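Local coordinates for flagellar protein FlgA (Thermotoga maritima, PDB 3FRN) that probably acts as a periplasmic chaperone in the formation of the P-ring of the flagellar basal body, at residues 197-200 against 201-205; 19-22 against 23-26; 116-119 against 120-123. All blocks are in the same frame, centred on the assembly; numbering follows the deposited sequence.

Interaction 1 (197-200 against 201-205); sequences TVLT and ADMVK
Met203 folds its side chain back over Thr197, Leu199 and Thr200, which precede it. Its CE methyl lies 3.6 Å from CD1 of Leu199 and 3.8 Å from CG2 of Thr197. It also sits close to the backbone, with CE 3.2 Å from Val198 O, so the packing is tight. The thioether chain is bent at chi3 (-68°), which turns CE back toward Leu199. Nearer the turn, CG of Met203 lies 3.3 Å from Thr200 OG1. The backbone N of Met203 donates to Thr200 O at 3.0 Å, from above the carbonyl plane. Thr200 OG1 donates to OD1 of Asp202 at 2.8 Å, but Asp202 has two conformers, so this bond is doubtful. With an alanine at Thr200, the Asp202 carboxylate would probably lose this hydroxyl mate and a gap would open beside CG of Met203. Further out, Thr197 OG1 is bonded to Lys194 O, and Leu199 packs on Val146, Leu148 and Val163. The backbone of Met203 is hydrogen-bonded to that of Arg190. This is a type I turn from Thr200 to Met203, whose last three residues form a 3-10 segment that leads into strand 204-205 of the SAF domain.

Interaction 2 (19-22 against 23-26); sequences FLDD and ITIE
The first torsions of Leu20 and Thr24 turn their methyl groups toward each other. CG of Leu20 is anti to the backbone N (chi1 -177°), and this carries CD1 to 4.0 Å from CG2 of Thr24. In Thr24, OG1 stands between the backbone N and the carbonyl carbon (chi1 52°). This places both OG1 and CG2 near Leu20 O, and CG2 is the branch that meets CD1. CG1 of Ile23 lies 3.3 Å from Leu20 O. The two side chains of Leu20 and Ile23 touch more loosely, CD1 to CG1 at 4.3 Å.

The backbone closes the turn under these groups. Ile23 N donates to Leu20 O at 3.0 Å, from well above the carbonyl plane. One residue earlier, Asp22 N donates to Phe19 O at 2.9 Å. The Asp22 side chain turns back along the chain, and OD2 accepts Phe19 N at 3.0 Å. That N-H also comes from above the carboxylate plane. The carboxylate thus ties the first residue of the turn to the last. Later in the chain, the hydroxyl of Thr24 donates to Glu26 O at 3.1 Å, nearly in line with the carbonyl bond. This ends the hydroxyl on a backbone acceptor.

Asp21 serves the next part of the chain. Its OD1 forms a salt bridge with Lys27, and its OD2 accepts Val28 N. Lys8 NZ bonds to both Asp22 O and Thr24 O, while Leu20 and Thr24 pack on Leu5. The arrangement is a short 3-10 turn after strand 16-18, with Leu20 and Ile23 buried and its acidic residues tying the loop, in the N-terminal FlgA domain.

Interaction 3 (116-119 against 120-123); sequences KISK and NLFS
Phe122 lays its ring obliquely against Lys116, the residue it pairs with on the neighbouring strand. CE1 of the ring is 3.6 Å from CB of Lys116, and CD1 is 3.5 Å from its CA. Both ring atoms lie against the base of the lysine, while the lysine chain leads its ammonium end away. On the opposite face Leu121 lies beside Ser118, and it also meets Ile117, which the bulge turns toward it. Its CG is anti to the backbone N (chi1 -175°), and CD2 reaches CG2 of Ile117 at 3.7 Å. The same CD2 lies beside the hydroxyl of Ser118, so one methyl touches both an apolar and a polar neighbour. The far end of Ile117 leans toward the neighbouring strand, with CD1 3.8 Å from CB of Ser123.

The side chains of Lys119 and Asn120 lie side by side at the turn and point the same way. ND2 of Asn120 is held by Phe171 O, outside the hairpin. Asn120 has a positive phi of 70°, as the third residue of a type II turn requires.

Backbone bonds fix the register. Leu121 O accepts two N-H groups, Ile117 N at 2.8 Å and, weakly, Ser118 N at 3.4 Å. The stronger donor is tilted moderately from the carbonyl plane. The turn is closed by another weak bond, Leu121 N to Ser118 O. Two consecutive N-H groups facing one carbonyl mark a classic beta bulge at Ile117 and Ser118, and the register shifts by one there. Beyond the pair, Phe122 packs on Leu139 of strand 132-148, which continues the sheet. The arrangement is a tight two-residue beta hairpin, with a bulge beside its turn, joining the end of strand 111-118 to the start of strand 121-127 in the HotDog-like domain.

How the interactions relate
The three contacts are turns in three different regions of one long chain, and none touches another. Interactions 2 and 3 are about 28 Å apart by their centres, and interactions 1 and 2 about 44 Å. Interactions 1 and 2 are partly buried, while interaction 3 is a surface contact. Their chemistry differs. Interaction 1 relies on a methionine folded back from a 3-10 turn over the loop before it. Interaction 2 combines an apolar inner side with carboxylates and a hydroxyl that bond to the backbone. Interaction 3 combines strand pairing with side-chain packing between the strands. It alone joins two strands of one hairpin; the other two belong to loops and a strand start.

Interaction 1 (197-200 against 201-205)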
# COMPACT_ATOMS: atom_id res chain seq x y z
N THR A 197 6.15 -4.10 -14.12
CA THR A 197 6.74 -4.15 -12.79
C THR A 197 6.56 -2.82 -12.07
O THR A 197 7.02 -1.78 -12.54
CB THR A 197 8.24 -4.54 -12.85
OG1 THR A 197 8.38 -5.84 -13.44
CG2 THR A 197 8.86 -4.55 -11.47
N VAL A 198 5.87 -2.88 -10.93
CA VAL A 198 5.75 -1.76 -10.00
C VAL A 198 7.12 -1.48 -9.43
O VAL A 198 7.73 -2.37 -8.82
CB VAL A 198 4.81 -2.09 -8.82
CG1 VAL A 198 4.76 -0.93 -7.82
CG2 VAL A 198 3.42 -2.43 -9.33
N LEU A 199 7.59 -0.26 -9.62
CA LEU A 199 8.94 0.12 -9.23
C LEU A 199 8.95 0.30 -7.73
O LEU A 199 8.02 0.86 -7.18
CB LEU A 199 9.36 1.40 -9.95
CG LEU A 199 10.63 1.31 -10.81
CD1 LEU A 199 10.80 -0.08 -11.38
CD2 LEU A 199 10.60 2.32 -11.94
N THR A 200 9.99 -0.21 -7.08
CA THR A 200 10.15 -0.01 -5.64
C THR A 200 11.57 0.45 -5.31
O THR A 200 12.51 0.17 -6.05
CB THR A 200 9.81 -1.28 -4.80
OG1 THR A 200 10.74 -2.33 -5.10
CG2 THR A 200 8.38 -1.77 -5.05
N ALA A 201 11.71 1.12 -4.17
CA ALA A 201 12.98 1.68 -3.71
C ALA A 201 14.16 0.71 -3.75
O ALA A 201 15.28 1.09 -4.09
CB ALA A 201 12.80 2.26 -2.31
N ASP A 202 13.89 -0.56 -3.44
CA ASP A 202 14.94 -1.58 -3.34
C ASP A 202 15.45 -2.08 -4.69
O ASP A 202 16.37 -2.90 -4.74
CB ASP A 202 14.43 -2.76 -2.51
CG ASP A 202 13.06 -3.25 -2.96
OD1 ASP A 202 12.04 -2.62 -2.60
OD2 ASP A 202 13.01 -4.28 -3.67
N MET A 203 14.88 -1.58 -5.78
CA MET A 203 15.25 -2.05 -7.11
C MET A 203 16.14 -1.07 -7.86
O MET A 203 16.69 -1.39 -8.92
CB MET A 203 14.00 -2.32 -7.94
CG MET A 203 13.05 -3.27 -7.25
SD MET A 203 11.92 -4.06 -8.38
CE MET A 203 10.93 -2.71 -8.87
N VAL A 204 16.27 0.12 -7.29
CA VAL A 204 16.98 1.20 -7.94
C VAL A 204 18.03 1.76 -7.00
O VAL A 204 17.98 1.52 -5.79
CB VAL A 204 16.01 2.33 -8.40
CG1 VAL A 204 15.00 1.80 -9.41
CG2 VAL A 204 15.30 2.97 -7.22
N LYS A 205 18.99 2.49 -7.55
CA LYS A 205 19.93 3.21 -6.72
C LYS A 205 20.16 4.58 -7.32
O LYS A 205 19.91 4.79 -8.50
CB LYS A 205 21.25 2.45 -6.56
CG LYS A 205 22.04 2.23 -7.83
CD LYS A 205 23.35 1.54 -7.51
CE LYS A 205 24.06 1.11 -8.78
NZ LYS A 205 24.92 -0.08 -8.53

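Interaction 2 (19-22 against 23-26)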
# COMPACT_ATOMS: atom_id res chain seq x y z
N PHE A 19 -29.43 -8.41 5.64
CA PHE A 19 -29.91 -9.68 5.14
C PHE A 19 -29.61 -9.80 3.66
O PHE A 19 -29.52 -8.79 2.96
CB PHE A 19 -31.42 -9.80 5.34
CG PHE A 19 -31.86 -9.77 6.77
CD1 PHE A 19 -31.82 -10.91 7.55
CD2 PHE A 19 -32.35 -8.59 7.33
CE1 PHE A 19 -32.23 -10.89 8.88
CE2 PHE A 19 -32.77 -8.56 8.65
CZ PHE A 19 -32.71 -9.71 9.43
N LEU A 20 -29.47 -11.04 3.19
CA LEU A 20 -29.21 -11.34 1.78
C LEU A 20 -30.09 -10.56 0.80
O LEU A 20 -29.59 -10.05 -0.20
CB LEU A 20 -29.35 -12.85 1.54
CG LEU A 20 -29.04 -13.40 0.15
CD1 LEU A 20 -27.58 -13.17 -0.23
CD2 LEU A 20 -29.39 -14.87 0.11
N ASP A 21 -31.39 -10.45 1.10
CA ASP A 21 -32.34 -9.70 0.26
C ASP A 21 -31.90 -8.26 -0.02
O ASP A 21 -32.22 -7.71 -1.08
CB ASP A 21 -33.73 -9.67 0.91
CG ASP A 21 -34.79 -9.08 -0.00
OD1 ASP A 21 -35.48 -8.12 0.43
OD2 ASP A 21 -34.95 -9.55 -1.15
N ASP A 22 -31.18 -7.67 0.93
CA ASP A 22 -30.69 -6.29 0.81
C ASP A 22 -29.62 -6.14 -0.27
O ASP A 22 -29.53 -5.08 -0.90
CB ASP A 22 -30.13 -5.80 2.16
CG ASP A 22 -31.17 -5.78 3.26
OD1 ASP A 22 -32.35 -5.48 2.96
OD2 ASP A 22 -30.82 -6.07 4.43
N ILE A 23 -28.83 -7.18 -0.49
CA ILE A 23 -27.75 -7.12 -1.48
C ILE A 23 -27.99 -7.93 -2.76
O ILE A 23 -27.05 -8.20 -3.51
CB ILE A 23 -26.39 -7.54 -0.89
CG1 ILE A 23 -26.42 -9.00 -0.43
CG2 ILE A 23 -26.00 -6.61 0.25
CD1 ILE A 23 -25.21 -9.41 0.35
N THR A 24 -29.23 -8.32 -3.01
CA THR A 24 -29.58 -9.01 -4.25
C THR A 24 -30.61 -8.21 -5.05
O THR A 24 -31.40 -7.45 -4.48
CB THR A 24 -30.12 -10.45 -4.02
OG1 THR A 24 -31.18 -10.43 -3.06
CG2 THR A 24 -29.00 -11.36 -3.53
N ILE A 25 -30.58 -8.37 -6.37
CA ILE A 25 -31.51 -7.68 -7.26
C ILE A 25 -32.92 -8.30 -7.17
O ILE A 25 -33.91 -7.58 -7.15
CB ILE A 25 -30.98 -7.64 -8.72
CG1 ILE A 25 -29.68 -6.82 -8.77
CG2 ILE A 25 -32.02 -7.05 -9.67
CD1 ILE A 25 -29.11 -6.64 -10.16
N GLU A 26 -32.99 -9.63 -7.11
CA GLU A 26 -34.27 -10.33 -6.96
C GLU A 26 -34.70 -10.44 -5.49
O GLU A 26 -33.86 -10.41 -4.58
CB GLU A 26 -34.24 -11.71 -7.62
CG GLU A 26 -33.00 -12.55 -7.30
CD GLU A 26 -31.97 -12.51 -8.41
OE1 GLU A 26 -30.99 -11.75 -8.29
OE2 GLU A 26 -32.15 -13.24 -9.41

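Interaction 3 (116-119 against 120-123)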
# COMPACT_ATOMS: atom_id res chain seq x y z
N LYS A 116 -4.22 -8.02 15.05
CA LYS A 116 -3.88 -8.47 13.70
C LYS A 116 -4.28 -9.92 13.49
O LYS A 116 -3.91 -10.79 14.27
CB LYS A 116 -2.37 -8.30 13.45
CG LYS A 116 -1.89 -8.73 12.07
CD LYS A 116 -0.49 -8.19 11.78
CE LYS A 116 0.10 -8.79 10.51
NZ LYS A 116 0.68 -10.16 10.72
N ILE A 117 -5.06 -10.17 12.44
CA ILE A 117 -5.42 -11.54 12.08
C ILE A 117 -4.38 -12.09 11.12
O ILE A 117 -3.78 -13.14 11.37
CB ILE A 117 -6.85 -11.63 11.48
CG1 ILE A 117 -7.89 -11.15 12.49
CG2 ILE A 117 -7.17 -13.05 11.03
CD1 ILE A 117 -7.81 -11.83 13.85
N SER A 118 -4.16 -11.36 10.03
CA SER A 118 -3.14 -11.68 9.06
C SER A 118 -2.68 -10.38 8.40
O SER A 118 -2.87 -9.29 8.95
CB SER A 118 -3.68 -12.64 8.00
OG SER A 118 -4.65 -11.99 7.18
N LYS A 119 -2.10 -10.51 7.21
CA LYS A 119 -1.70 -9.36 6.41
C LYS A 119 -2.93 -8.56 5.97
O LYS A 119 -3.82 -9.11 5.30
CB LYS A 119 -0.89 -9.83 5.19
CG LYS A 119 -0.26 -8.72 4.38
CD LYS A 119 0.27 -9.27 3.06
CE LYS A 119 0.72 -8.15 2.13
NZ LYS A 119 1.84 -7.35 2.71
N ASN A 120 -2.97 -7.29 6.38
CA ASN A 120 -4.02 -6.33 6.01
C ASN A 120 -5.41 -6.59 6.61
O ASN A 120 -6.40 -6.00 6.19
CB ASN A 120 -4.13 -6.17 4.48
CG ASN A 120 -2.86 -5.63 3.87
OD1 ASN A 120 -2.11 -4.88 4.50
ND2 ASN A 120 -2.60 -6.00 2.62
N LEU A 121 -5.47 -7.47 7.60
CA LEU A 121 -6.72 -7.91 8.20
C LEU A 121 -6.66 -7.78 9.73
O LEU A 121 -5.80 -8.38 10.38
CB LEU A 121 -7.01 -9.35 7.79
CG LEU A 121 -8.33 -10.00 8.21
CD1 LEU A 121 -9.49 -9.36 7.51
CD2 LEU A 121 -8.28 -11.49 7.88
N PHE A 122 -7.56 -6.98 10.29
CA PHE A 122 -7.56 -6.74 11.72
C PHE A 122 -8.92 -7.03 12.33
O PHE A 122 -9.95 -6.77 11.70
CB PHE A 122 -7.12 -5.29 12.01
CG PHE A 122 -5.66 -5.04 11.75
CD1 PHE A 122 -4.73 -5.16 12.78
CD2 PHE A 122 -5.22 -4.71 10.48
CE1 PHE A 122 -3.37 -4.95 12.54
CE2 PHE A 122 -3.86 -4.49 10.23
CZ PHE A 122 -2.94 -4.61 11.26
N SER A 123 -8.92 -7.60 13.54
CA SER A 123 -10.15 -7.80 14.30
C SER A 123 -10.37 -6.64 15.24
O SER A 123 -9.63 -6.46 16.20
CB SER A 123 -10.11 -9.11 15.09
OG SER A 123 -10.67 -10.18 14.36